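Local coordinates for malate dehydrogenase (Naegleria fowleri, PDB 6UM4), which probably catalyses the reversible, NAD(H)- or NADP(H)-dependent oxidation of malate to oxaloacetate, at residues Q127-L133 against L157-L163; A282-L288 against F312-Q318. Where two conformers were deposited one is given. Residues are numbered along the deposited sequence.

Contact 1: residues Q127-L133 against L157-L163; sequences QPVKLRL and LLEEIYL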
ATOM      1  N   GLN A 127      -5.956  16.219  -5.549  1.00 31.05           N
ATOM      2  CA  GLN A 127      -4.836  16.470  -6.454  1.00 27.99           C
ATOM      3  C   GLN A 127      -4.703  15.337  -7.464  1.00 26.77           C
ATOM      4  O   GLN A 127      -4.101  14.294  -7.149  1.00 25.89           O
ATOM      5  CB  GLN A 127      -3.533  16.626  -5.669  1.00 26.08           C
ATOM      6  CG  GLN A 127      -2.310  16.852  -6.542  1.00 25.78           C
ATOM      7  CD  GLN A 127      -2.466  18.081  -7.409  1.00 26.94           C
ATOM      8  OE1 GLN A 127      -2.399  19.199  -6.918  1.00 31.81           O
ATOM      9  NE2 GLN A 127      -2.687  17.882  -8.693  1.00 27.47           N
ATOM     10  N   PRO A 128      -5.216  15.502  -8.686  1.00 29.60           N
ATOM     11  CA  PRO A 128      -5.048  14.469  -9.717  1.00 27.52           C
ATOM     12  C   PRO A 128      -3.586  14.233 -10.049  1.00 26.84           C
ATOM     13  O   PRO A 128      -2.763  15.147 -10.020  1.00 26.56           O
ATOM     14  CB  PRO A 128      -5.792  15.053 -10.929  1.00 28.90           C
ATOM     15  CG  PRO A 128      -6.729  16.055 -10.361  1.00 29.85           C
ATOM     16  CD  PRO A 128      -6.037  16.628  -9.166  1.00 34.01           C
ATOM     17  N   VAL A 129      -3.266  12.993 -10.404  1.00 28.21           N
ATOM     18  CA  VAL A 129      -1.881  12.607 -10.623  1.00 26.10           C
ATOM     19  C   VAL A 129      -1.720  11.905 -11.959  1.00 27.44           C
ATOM     20  O   VAL A 129      -2.632  11.242 -12.462  1.00 26.12           O
ATOM     21  CB  VAL A 129      -1.348  11.714  -9.478  1.00 26.75           C
ATOM     22  CG1 VAL A 129      -1.331  12.489  -8.200  1.00 28.27           C
ATOM     23  CG2 VAL A 129      -2.239  10.494  -9.309  1.00 31.75           C
ATOM     24  N   LYS A 130      -0.550  12.111 -12.556  1.00 25.88           N
ATOM     25  CA  LYS A 130      -0.078  11.378 -13.718  1.00 25.60           C
ATOM     26  C   LYS A 130       1.233  10.708 -13.356  1.00 27.90           C
ATOM     27  O   LYS A 130       2.156  11.368 -12.859  1.00 31.75           O
ATOM     28  CB  LYS A 130       0.110  12.296 -14.923  1.00 26.57           C
ATOM     29  CG  LYS A 130      -1.156  13.018 -15.364  1.00 35.57           C
ATOM     30  CD  LYS A 130      -0.906  13.863 -16.591  1.00 28.78           C
ATOM     31  CE  LYS A 130      -2.165  14.629 -16.971  1.00 31.93           C
ATOM     32  NZ  LYS A 130      -2.008  15.318 -18.279  1.00 37.87           N
ATOM     33  N   LEU A 131       1.320   9.413 -13.615  1.00 24.43           N
ATOM     34  CA  LEU A 131       2.498   8.626 -13.281  1.00 26.94           C
ATOM     35  C   LEU A 131       3.296   8.365 -14.544  1.00 30.39           C
ATOM     36  O   LEU A 131       2.753   7.882 -15.541  1.00 24.85           O
ATOM     37  CB  LEU A 131       2.096   7.307 -12.626  1.00 31.27           C
ATOM     38  CG  LEU A 131       1.550   7.378 -11.200  1.00 22.67           C
ATOM     39  CD1 LEU A 131       1.047   6.002 -10.757  1.00 22.51           C
ATOM     40  CD2 LEU A 131       2.627   7.874 -10.294  1.00 21.91           C
ATOM     41  N   ARG A 132       4.579   8.684 -14.502  1.00 23.78           N
ATOM     42  CA  ARG A 132       5.507   8.319 -15.558  1.00 24.18           C
ATOM     43  C   ARG A 132       6.465   7.309 -14.955  1.00 23.49           C
ATOM     44  O   ARG A 132       7.314   7.665 -14.129  1.00 22.88           O
ATOM     45  CB  ARG A 132       6.224   9.553 -16.108  1.00 27.30           C
ATOM     46  CG  ARG A 132       5.262  10.558 -16.765  1.00 28.49           C
ATOM     47  CD  ARG A 132       6.008  11.745 -17.403  1.00 26.10           C
ATOM     48  NE  ARG A 132       6.578  11.410 -18.699  1.00 26.84           N
ATOM     49  CZ  ARG A 132       5.891  11.461 -19.845  1.00 36.06           C
ATOM     50  NH1 ARG A 132       4.574  11.647 -19.819  1.00 28.25           N
ATOM     51  NH2 ARG A 132       6.490  11.174 -20.999  1.00 29.07           N
ATOM     52  N   LEU A 133       6.336   6.066 -15.384  1.00 23.71           N
ATOM     53  CA  LEU A 133       6.971   4.922 -14.746  1.00 25.44           C
ATOM     54  C   LEU A 133       8.162   4.482 -15.579  1.00 29.61           C
ATOM     55  O   LEU A 133       8.001   4.151 -16.757  1.00 26.43           O
ATOM     56  CB  LEU A 133       5.976   3.767 -14.612  1.00 23.91           C
ATOM     57  CG  LEU A 133       4.696   4.096 -13.853  1.00 24.78           C
ATOM     58  CD1 LEU A 133       3.830   2.839 -13.710  1.00 23.31           C
ATOM     59  CD2 LEU A 133       5.077   4.671 -12.473  1.00 24.73           C
ATOM     60  N   LEU A 157      -8.277   9.675  -9.199  1.00 27.76           N
ATOM     61  CA  LEU A 157      -7.246  10.699  -9.291  1.00 29.13           C
ATOM     62  C   LEU A 157      -6.164  10.370 -10.308  1.00 32.19           C
ATOM     63  O   LEU A 157      -5.409  11.270 -10.693  1.00 37.36           O
ATOM     64  CB  LEU A 157      -6.600  10.918  -7.914  1.00 26.36           C
ATOM     65  CG  LEU A 157      -7.490  11.565  -6.843  1.00 27.18           C
ATOM     66  CD1 LEU A 157      -6.815  11.584  -5.477  1.00 25.86           C
ATOM     67  CD2 LEU A 157      -7.941  12.971  -7.242  1.00 30.60           C
ATOM     68  N   LEU A 158      -6.063   9.117 -10.750  1.00 28.04           N
ATOM     69  CA  LEU A 158      -4.984   8.679 -11.638  1.00 26.38           C
ATOM     70  C   LEU A 158      -5.385   8.989 -13.075  1.00 33.22           C
ATOM     71  O   LEU A 158      -6.099   8.219 -13.717  1.00 33.10           O
ATOM     72  CB  LEU A 158      -4.700   7.200 -11.445  1.00 25.84           C
ATOM     73  CG  LEU A 158      -3.461   6.653 -12.125  1.00 27.66           C
ATOM     74  CD1 LEU A 158      -2.252   7.555 -11.853  1.00 26.45           C
ATOM     75  CD2 LEU A 158      -3.224   5.283 -11.559  1.00 27.92           C
ATOM     76  N   GLU A 159      -4.899  10.116 -13.582  1.00 30.54           N
ATOM     77  CA  GLU A 159      -5.327  10.589 -14.891  0.58 28.99           C
ATOM     78  C   GLU A 159      -4.555   9.933 -16.028  1.00 31.78           C
ATOM     79  O   GLU A 159      -5.073   9.848 -17.149  1.00 30.13           O
ATOM     80  CB  GLU A 159      -5.181  12.109 -14.973  0.58 31.52           C
ATOM     81  CG  GLU A 159      -6.437  12.814 -15.460  0.58 38.45           C
ATOM     82  CD  GLU A 159      -6.962  13.813 -14.449  0.58 43.16           C
ATOM     83  OE1 GLU A 159      -6.368  14.907 -14.334  0.58 42.42           O
ATOM     84  OE2 GLU A 159      -7.955  13.499 -13.753  0.58 45.18           O
ATOM     85  N   GLU A 160      -3.342   9.458 -15.769  1.00 28.03           N
ATOM     86  CA  GLU A 160      -2.545   8.851 -16.819  1.00 28.16           C
ATOM     87  C   GLU A 160      -1.498   7.959 -16.184  1.00 27.02           C
ATOM     88  O   GLU A 160      -1.001   8.255 -15.099  1.00 28.03           O
ATOM     89  CB  GLU A 160      -1.854   9.910 -17.696  1.00 28.67           C
ATOM     90  CG  GLU A 160      -1.194   9.329 -18.935  1.00 37.42           C
ATOM     91  CD  GLU A 160      -0.228  10.287 -19.626  1.00 43.18           C
ATOM     92  OE1 GLU A 160      -0.151  11.471 -19.230  1.00 44.52           O
ATOM     93  OE2 GLU A 160       0.426   9.853 -20.599  1.00 43.37           O
ATOM     94  N   ILE A 161      -1.163   6.874 -16.875  1.00 27.18           N
ATOM     95  CA  ILE A 161      -0.009   6.039 -16.555  1.00 26.37           C
ATOM     96  C   ILE A 161       0.809   5.900 -17.832  1.00 26.94           C
ATOM     97  O   ILE A 161       0.358   5.267 -18.793  1.00 31.12           O
ATOM     98  CB  ILE A 161      -0.411   4.653 -16.028  1.00 30.77           C
ATOM     99  CG1 ILE A 161      -1.350   4.775 -14.826  1.00 29.60           C
ATOM    100  CG2 ILE A 161       0.839   3.872 -15.640  1.00 27.05           C
ATOM    101  CD1 ILE A 161      -1.958   3.428 -14.387  1.00 30.58           C
ATOM    102  N   TYR A 162       2.009   6.472 -17.849  1.00 29.83           N
ATOM    103  CA  TYR A 162       2.912   6.396 -18.991  1.00 33.80           C
ATOM    104  C   TYR A 162       4.104   5.517 -18.630  1.00 33.46           C
ATOM    105  O   TYR A 162       4.675   5.663 -17.544  1.00 28.43           O
ATOM    106  CB  TYR A 162       3.373   7.797 -19.411  1.00 38.75           C
ATOM    107  CG  TYR A 162       4.378   7.806 -20.549  1.00 38.15           C
ATOM    108  CD1 TYR A 162       3.964   7.717 -21.875  1.00 37.69           C
ATOM    109  CD2 TYR A 162       5.744   7.919 -20.294  1.00 33.13           C
ATOM    110  CE1 TYR A 162       4.897   7.734 -22.927  1.00 37.23           C
ATOM    111  CE2 TYR A 162       6.668   7.928 -21.325  1.00 37.51           C
ATOM    112  CZ  TYR A 162       6.245   7.839 -22.639  1.00 43.40           C
ATOM    113  OH  TYR A 162       7.186   7.857 -23.654  1.00 52.12           O
ATOM    114  N   LEU A 163       4.459   4.596 -19.528  1.00 27.07           N
ATOM    115  CA  LEU A 163       5.522   3.618 -19.305  1.00 27.37           C
ATOM    116  C   LEU A 163       6.679   3.857 -20.262  1.00 30.37           C
ATOM    117  O   LEU A 163       6.456   4.101 -21.448  1.00 28.28           O
ATOM    118  CB  LEU A 163       5.020   2.191 -19.530  1.00 27.15           C
ATOM    119  CG  LEU A 163       3.694   1.723 -18.946  1.00 27.06           C
ATOM    120  CD1 LEU A 163       3.528   0.263 -19.285  1.00 27.63           C
ATOM    121  CD2 LEU A 163       3.641   1.942 -17.456  1.00 25.93           C
TER
HETATM  122  O   HOH W   1      -2.363  13.765 -20.164  1.00 38.92           O
HETATM  123  O   HOH W   2       2.582  12.135 -17.978  1.00 32.41           O
HETATM  124  O   HOH W   3       1.548  12.376 -21.230  1.00 43.00           O
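Strands 129-133 and 158-163 run parallel, 9° apart, and five main-chain hydrogen bonds join them. Val129 N donates to Leu157 O (2.8 Å), Glu159 N to Val129 O (2.8 Å), Leu131 N to Glu160 O (3.0 Å), Tyr162 N to Leu131 O (2.8 Å) and Leu133 N to Tyr162 O (2.8 Å). The register slips by one residue at Glu159, whose helical phi/psi of -83/-25 interrupts the extended chain: Val129 pairs with Leu158, but Leu131 with Ile161. Lys130, Arg132, Glu160 and Tyr162 share one face. There the flat guanidinium of Arg132 stacks on the Tyr162 ring, planes at 15° and centres 4.0 Å apart, while its NH2 and, weakly, NE donate to the carbonyls of Asp169 and Ala170. Lys130 NZ and Glu160 OE1, 4.4 Å apart, are too distant for a salt bridge; water 1 accepts from NZ at 2.5 Å, and water 2 links Arg132 NH1 (2.8 Å) to Glu160 OE1 (3.1 Å). Branched Val129, Leu131, Leu133, Leu158 and Ile161 fill the other face. This pair belongs to a Rossmann-type beta-alpha-beta unit: helix 140-151 connects the strands and packs on Ile161, helix 108-118 covers Leu131 and Leu133, and strand 98-102 bonds along the other edge of 129-134.

Contact 2: residues A282-L288 against F312-Q318; sequences ATQYPDL and FIPNVQQ
Pro286 forms the apolar centre, its CA-to-CB bond toward helix 312-317: CB lies 3.7 Å from Phe312 CE2, CG 3.8 Å from Val316 CG1 and CD 3.9 Å from Ile313 CG2. Its compact ring suits a surface shared by side chains at positions 312, 313 and 316. Phe312 (chi1 t) also receives Leu288 (m,t), whose CD1 sits over the ring face, 3.7 Å from its centroid, in a CH-pi contact. Ile313 (m,t) extends CD1 to the ring edge of Tyr285, 3.7 Å from CE1. The helix keeps Val316 N to Phe312 O and Gln317 N to Ile313 O bonds (both 3.0 Å) but kinks at Pro314, whose N cannot donate. Short strand 285-287 crosses it at 124°, axes 8.5 Å apart; CA atoms approach most closely at Ala282-Gln317, 5.0 Å, and Pro286-Ile313 are 6.1 Å apart. Toward the polar edge, Gln317 (m,t) is long enough for its NE2 to donate to Gln284 O at 3.2 Å. Strand 285-287 edges an antiparallel sheet, and its packing against helix 305-317 is part of the alpha/beta C-terminal domain of lactate/malate dehydrogenases.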
ATOM      1  N   ALA A 282      24.841   2.820   8.145  1.00 21.65           N
ATOM      2  CA  ALA A 282      25.067   2.409   9.524  1.00 27.23           C
ATOM      3  C   ALA A 282      25.820   3.450  10.350  1.00 31.31           C
ATOM      4  O   ALA A 282      25.887   3.292  11.569  1.00 25.65           O
ATOM      5  CB  ALA A 282      25.822   1.080   9.564  1.00 27.08           C
ATOM      6  N   THR A 283      26.378   4.502   9.738  1.00 29.34           N
ATOM      7  CA  THR A 283      27.008   5.562  10.518  1.00 29.64           C
ATOM      8  C   THR A 283      26.030   6.656  10.913  1.00 28.52           C
ATOM      9  O   THR A 283      26.436   7.644  11.538  1.00 24.88           O
ATOM     10  CB  THR A 283      28.166   6.210   9.747  1.00 25.43           C
ATOM     11  OG1 THR A 283      27.641   7.080   8.734  1.00 22.87           O
ATOM     12  CG2 THR A 283      29.062   5.148   9.124  1.00 27.31           C
ATOM     13  N   GLN A 284      24.764   6.511  10.553  1.00 24.49           N
ATOM     14  CA  GLN A 284      23.777   7.512  10.909  1.00 23.07           C
ATOM     15  C   GLN A 284      23.777   7.729  12.413  1.00 24.31           C
ATOM     16  O   GLN A 284      24.155   6.851  13.198  1.00 24.93           O
ATOM     17  CB  GLN A 284      22.391   7.062  10.456  1.00 23.71           C
ATOM     18  CG  GLN A 284      21.880   5.890  11.259  1.00 24.15           C
ATOM     19  CD  GLN A 284      20.575   5.359  10.733  1.00 23.18           C
ATOM     20  OE1 GLN A 284      19.506   5.799  11.158  1.00 23.25           O
ATOM     21  NE2 GLN A 284      20.648   4.361   9.852  1.00 19.58           N
ATOM     22  N   TYR A 285      23.367   8.918  12.817  1.00 21.66           N
ATOM     23  CA  TYR A 285      23.241   9.199  14.235  1.00 21.69           C
ATOM     24  C   TYR A 285      21.789   9.460  14.569  1.00 24.88           C
ATOM     25  O   TYR A 285      21.285  10.565  14.325  1.00 24.38           O
ATOM     26  CB  TYR A 285      24.116  10.385  14.654  1.00 22.65           C
ATOM     27  CG  TYR A 285      23.890  10.766  16.089  1.00 22.84           C
ATOM     28  CD1 TYR A 285      23.835   9.792  17.094  1.00 23.98           C
ATOM     29  CD2 TYR A 285      23.687  12.081  16.444  1.00 23.11           C
ATOM     30  CE1 TYR A 285      23.603  10.139  18.400  1.00 24.56           C
ATOM     31  CE2 TYR A 285      23.460  12.434  17.754  1.00 23.78           C
ATOM     32  CZ  TYR A 285      23.418  11.462  18.722  1.00 23.86           C
ATOM     33  OH  TYR A 285      23.195  11.836  20.020  1.00 24.47           O
ATOM     34  N   PRO A 286      21.066   8.475  15.103  1.00 26.99           N
ATOM     35  CA  PRO A 286      19.717   8.732  15.620  1.00 24.07           C
ATOM     36  C   PRO A 286      19.821   9.517  16.920  1.00 25.47           C
ATOM     37  O   PRO A 286      20.419   9.049  17.891  1.00 23.79           O
ATOM     38  CB  PRO A 286      19.151   7.323  15.852  1.00 22.58           C
ATOM     39  CG  PRO A 286      20.166   6.356  15.237  1.00 22.95           C
ATOM     40  CD  PRO A 286      21.471   7.075  15.298  1.00 24.94           C
ATOM     41  N   ASP A 287      19.237  10.708  16.946  1.00 24.81           N
ATOM     42  CA  ASP A 287      19.534  11.689  17.983  1.00 23.64           C
ATOM     43  C   ASP A 287      18.320  11.838  18.890  1.00 26.91           C
ATOM     44  O   ASP A 287      17.282  12.355  18.461  1.00 22.23           O
ATOM     45  CB  ASP A 287      19.930  13.025  17.346  1.00 24.86           C
ATOM     46  CG  ASP A 287      20.416  14.053  18.368  1.00 30.88           C
ATOM     47  OD1 ASP A 287      20.523  13.723  19.569  1.00 29.98           O
ATOM     48  OD2 ASP A 287      20.715  15.193  17.954  1.00 30.43           O
ATOM     49  N   LEU A 288      18.451  11.372  20.136  1.00 22.71           N
ATOM     50  CA  LEU A 288      17.435  11.531  21.167  1.00 23.99           C
ATOM     51  C   LEU A 288      17.694  12.735  22.063  1.00 32.63           C
ATOM     52  O   LEU A 288      16.953  12.933  23.031  1.00 26.19           O
ATOM     53  CB  LEU A 288      17.350  10.273  22.049  1.00 26.35           C
ATOM     54  CG  LEU A 288      16.662   9.050  21.417  1.00 24.56           C
ATOM     55  CD1 LEU A 288      16.722   7.804  22.292  1.00 23.04           C
ATOM     56  CD2 LEU A 288      15.236   9.391  21.062  1.00 22.19           C
ATOM     57  N   PHE A 312      19.591   1.369  21.549  1.00 24.19           N
ATOM     58  CA  PHE A 312      18.759   2.170  20.658  1.00 25.26           C
ATOM     59  C   PHE A 312      19.466   2.443  19.336  1.00 26.44           C
ATOM     60  O   PHE A 312      18.974   2.069  18.267  1.00 30.05           O
ATOM     61  CB  PHE A 312      18.373   3.480  21.336  1.00 23.19           C
ATOM     62  CG  PHE A 312      17.604   4.399  20.455  1.00 22.35           C
ATOM     63  CD1 PHE A 312      16.259   4.146  20.173  1.00 21.89           C
ATOM     64  CD2 PHE A 312      18.225   5.508  19.877  1.00 22.12           C
ATOM     65  CE1 PHE A 312      15.522   4.995  19.352  1.00 21.23           C
ATOM     66  CE2 PHE A 312      17.505   6.363  19.044  1.00 21.46           C
ATOM     67  CZ  PHE A 312      16.155   6.112  18.772  1.00 21.01           C
ATOM     68  N   ILE A 313      20.637   3.076  19.384  1.00 27.02           N
ATOM     69  CA  ILE A 313      21.325   3.428  18.143  1.00 22.67           C
ATOM     70  C   ILE A 313      21.638   2.201  17.299  1.00 25.20           C
ATOM     71  O   ILE A 313      21.366   2.228  16.088  1.00 24.03           O
ATOM     72  CB  ILE A 313      22.571   4.279  18.441  1.00 23.24           C
ATOM     73  CG1 ILE A 313      22.161   5.686  18.868  1.00 23.08           C
ATOM     74  CG2 ILE A 313      23.453   4.336  17.192  1.00 23.10           C
ATOM     75  CD1 ILE A 313      23.332   6.582  19.229  1.00 23.75           C
ATOM     76  N   PRO A 314      22.216   1.123  17.838  1.00 29.35           N
ATOM     77  CA  PRO A 314      22.455  -0.054  16.985  1.00 24.91           C
ATOM     78  C   PRO A 314      21.181  -0.698  16.471  1.00 29.39           C
ATOM     79  O   PRO A 314      21.170  -1.213  15.348  1.00 30.71           O
ATOM     80  CB  PRO A 314      23.240  -1.004  17.899  1.00 28.91           C
ATOM     81  CG  PRO A 314      23.082  -0.479  19.269  1.00 34.78           C
ATOM     82  CD  PRO A 314      22.837   0.978  19.167  1.00 32.58           C
ATOM     83  N   ASN A 315      20.108  -0.714  17.267  1.00 33.65           N
ATOM     84  CA  ASN A 315      18.862  -1.304  16.785  1.00 28.05           C
ATOM     85  C   ASN A 315      18.315  -0.523  15.598  1.00 30.53           C
ATOM     86  O   ASN A 315      17.774  -1.114  14.655  1.00 26.23           O
ATOM     87  CB  ASN A 315      17.817  -1.354  17.897  1.00 25.92           C
ATOM     88  CG  ASN A 315      18.115  -2.410  18.941  1.00 33.02           C
ATOM     89  OD1 ASN A 315      18.866  -3.353  18.692  1.00 36.44           O
ATOM     90  ND2 ASN A 315      17.519  -2.260  20.113  1.00 23.95           N
ATOM     91  N   VAL A 316      18.446   0.806  15.636  1.00 26.89           N
ATOM     92  CA  VAL A 316      17.977   1.634  14.542  1.00 25.34           C
ATOM     93  C   VAL A 316      18.861   1.432  13.318  1.00 30.11           C
ATOM     94  O   VAL A 316      18.368   1.351  12.189  1.00 27.42           O
ATOM     95  CB  VAL A 316      17.939   3.116  14.965  1.00 21.98           C
ATOM     96  CG1 VAL A 316      17.523   3.974  13.784  1.00 23.74           C
ATOM     97  CG2 VAL A 316      16.985   3.341  16.113  1.00 20.31           C
ATOM     98  N   GLN A 317      20.179   1.356  13.523  1.00 26.51           N
ATOM     99  CA  GLN A 317      21.105   1.206  12.405  1.00 29.07           C
ATOM    100  C   GLN A 317      20.940  -0.144  11.727  1.00 28.44           C
ATOM    101  O   GLN A 317      21.079  -0.248  10.504  1.00 28.97           O
ATOM    102  CB  GLN A 317      22.553   1.363  12.892  1.00 29.70           C
ATOM    103  CG  GLN A 317      22.952   2.751  13.353  1.00 21.75           C
ATOM    104  CD  GLN A 317      24.274   2.743  14.095  1.00 23.96           C
ATOM    105  OE1 GLN A 317      24.679   1.717  14.667  1.00 25.45           O
ATOM    106  NE2 GLN A 317      24.966   3.882  14.088  1.00 23.22           N
ATOM    107  N   GLN A 318      20.630  -1.189  12.503  1.00 28.35           N
ATOM    108  CA  GLN A 318      20.602  -2.559  12.003  1.00 27.79           C
ATOM    109  C   GLN A 318      19.193  -3.069  11.757  1.00 25.95           C
ATOM    110  O   GLN A 318      19.003  -4.273  11.562  1.00 25.82           O
ATOM    111  CB  GLN A 318      21.327  -3.492  12.972  1.00 25.99           C
ATOM    112  CG  GLN A 318      22.752  -3.066  13.206  1.00 37.74           C
ATOM    113  CD  GLN A 318      23.545  -3.045  11.914  1.00 46.17           C
ATOM    114  OE1 GLN A 318      23.324  -3.874  11.023  1.00 47.15           O
ATOM    115  NE2 GLN A 318      24.455  -2.080  11.791  1.00 45.62           N
TER

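The two contacts belong to the two halves of the lactate/malate dehydrogenase architecture. Contact 1 lies in the NAD-binding domain, at the 158-164 end of the six-stranded parallel sheet; contact 2 lies in the C-terminal domain, beside a small antiparallel sheet. Their centres are 36 Å apart and their nearest atoms about 27 Å, on opposite sides of the chain's centre, so neither touches the other. They also follow one another in sequence, each joining segments separated by 23 residues. In this family the cofactor binds the parallel sheet's domain and the active site lies between the two domains, so contact 1 is probably part of the cofactor-binding framework and contact 2 of the catalytic domain's packing.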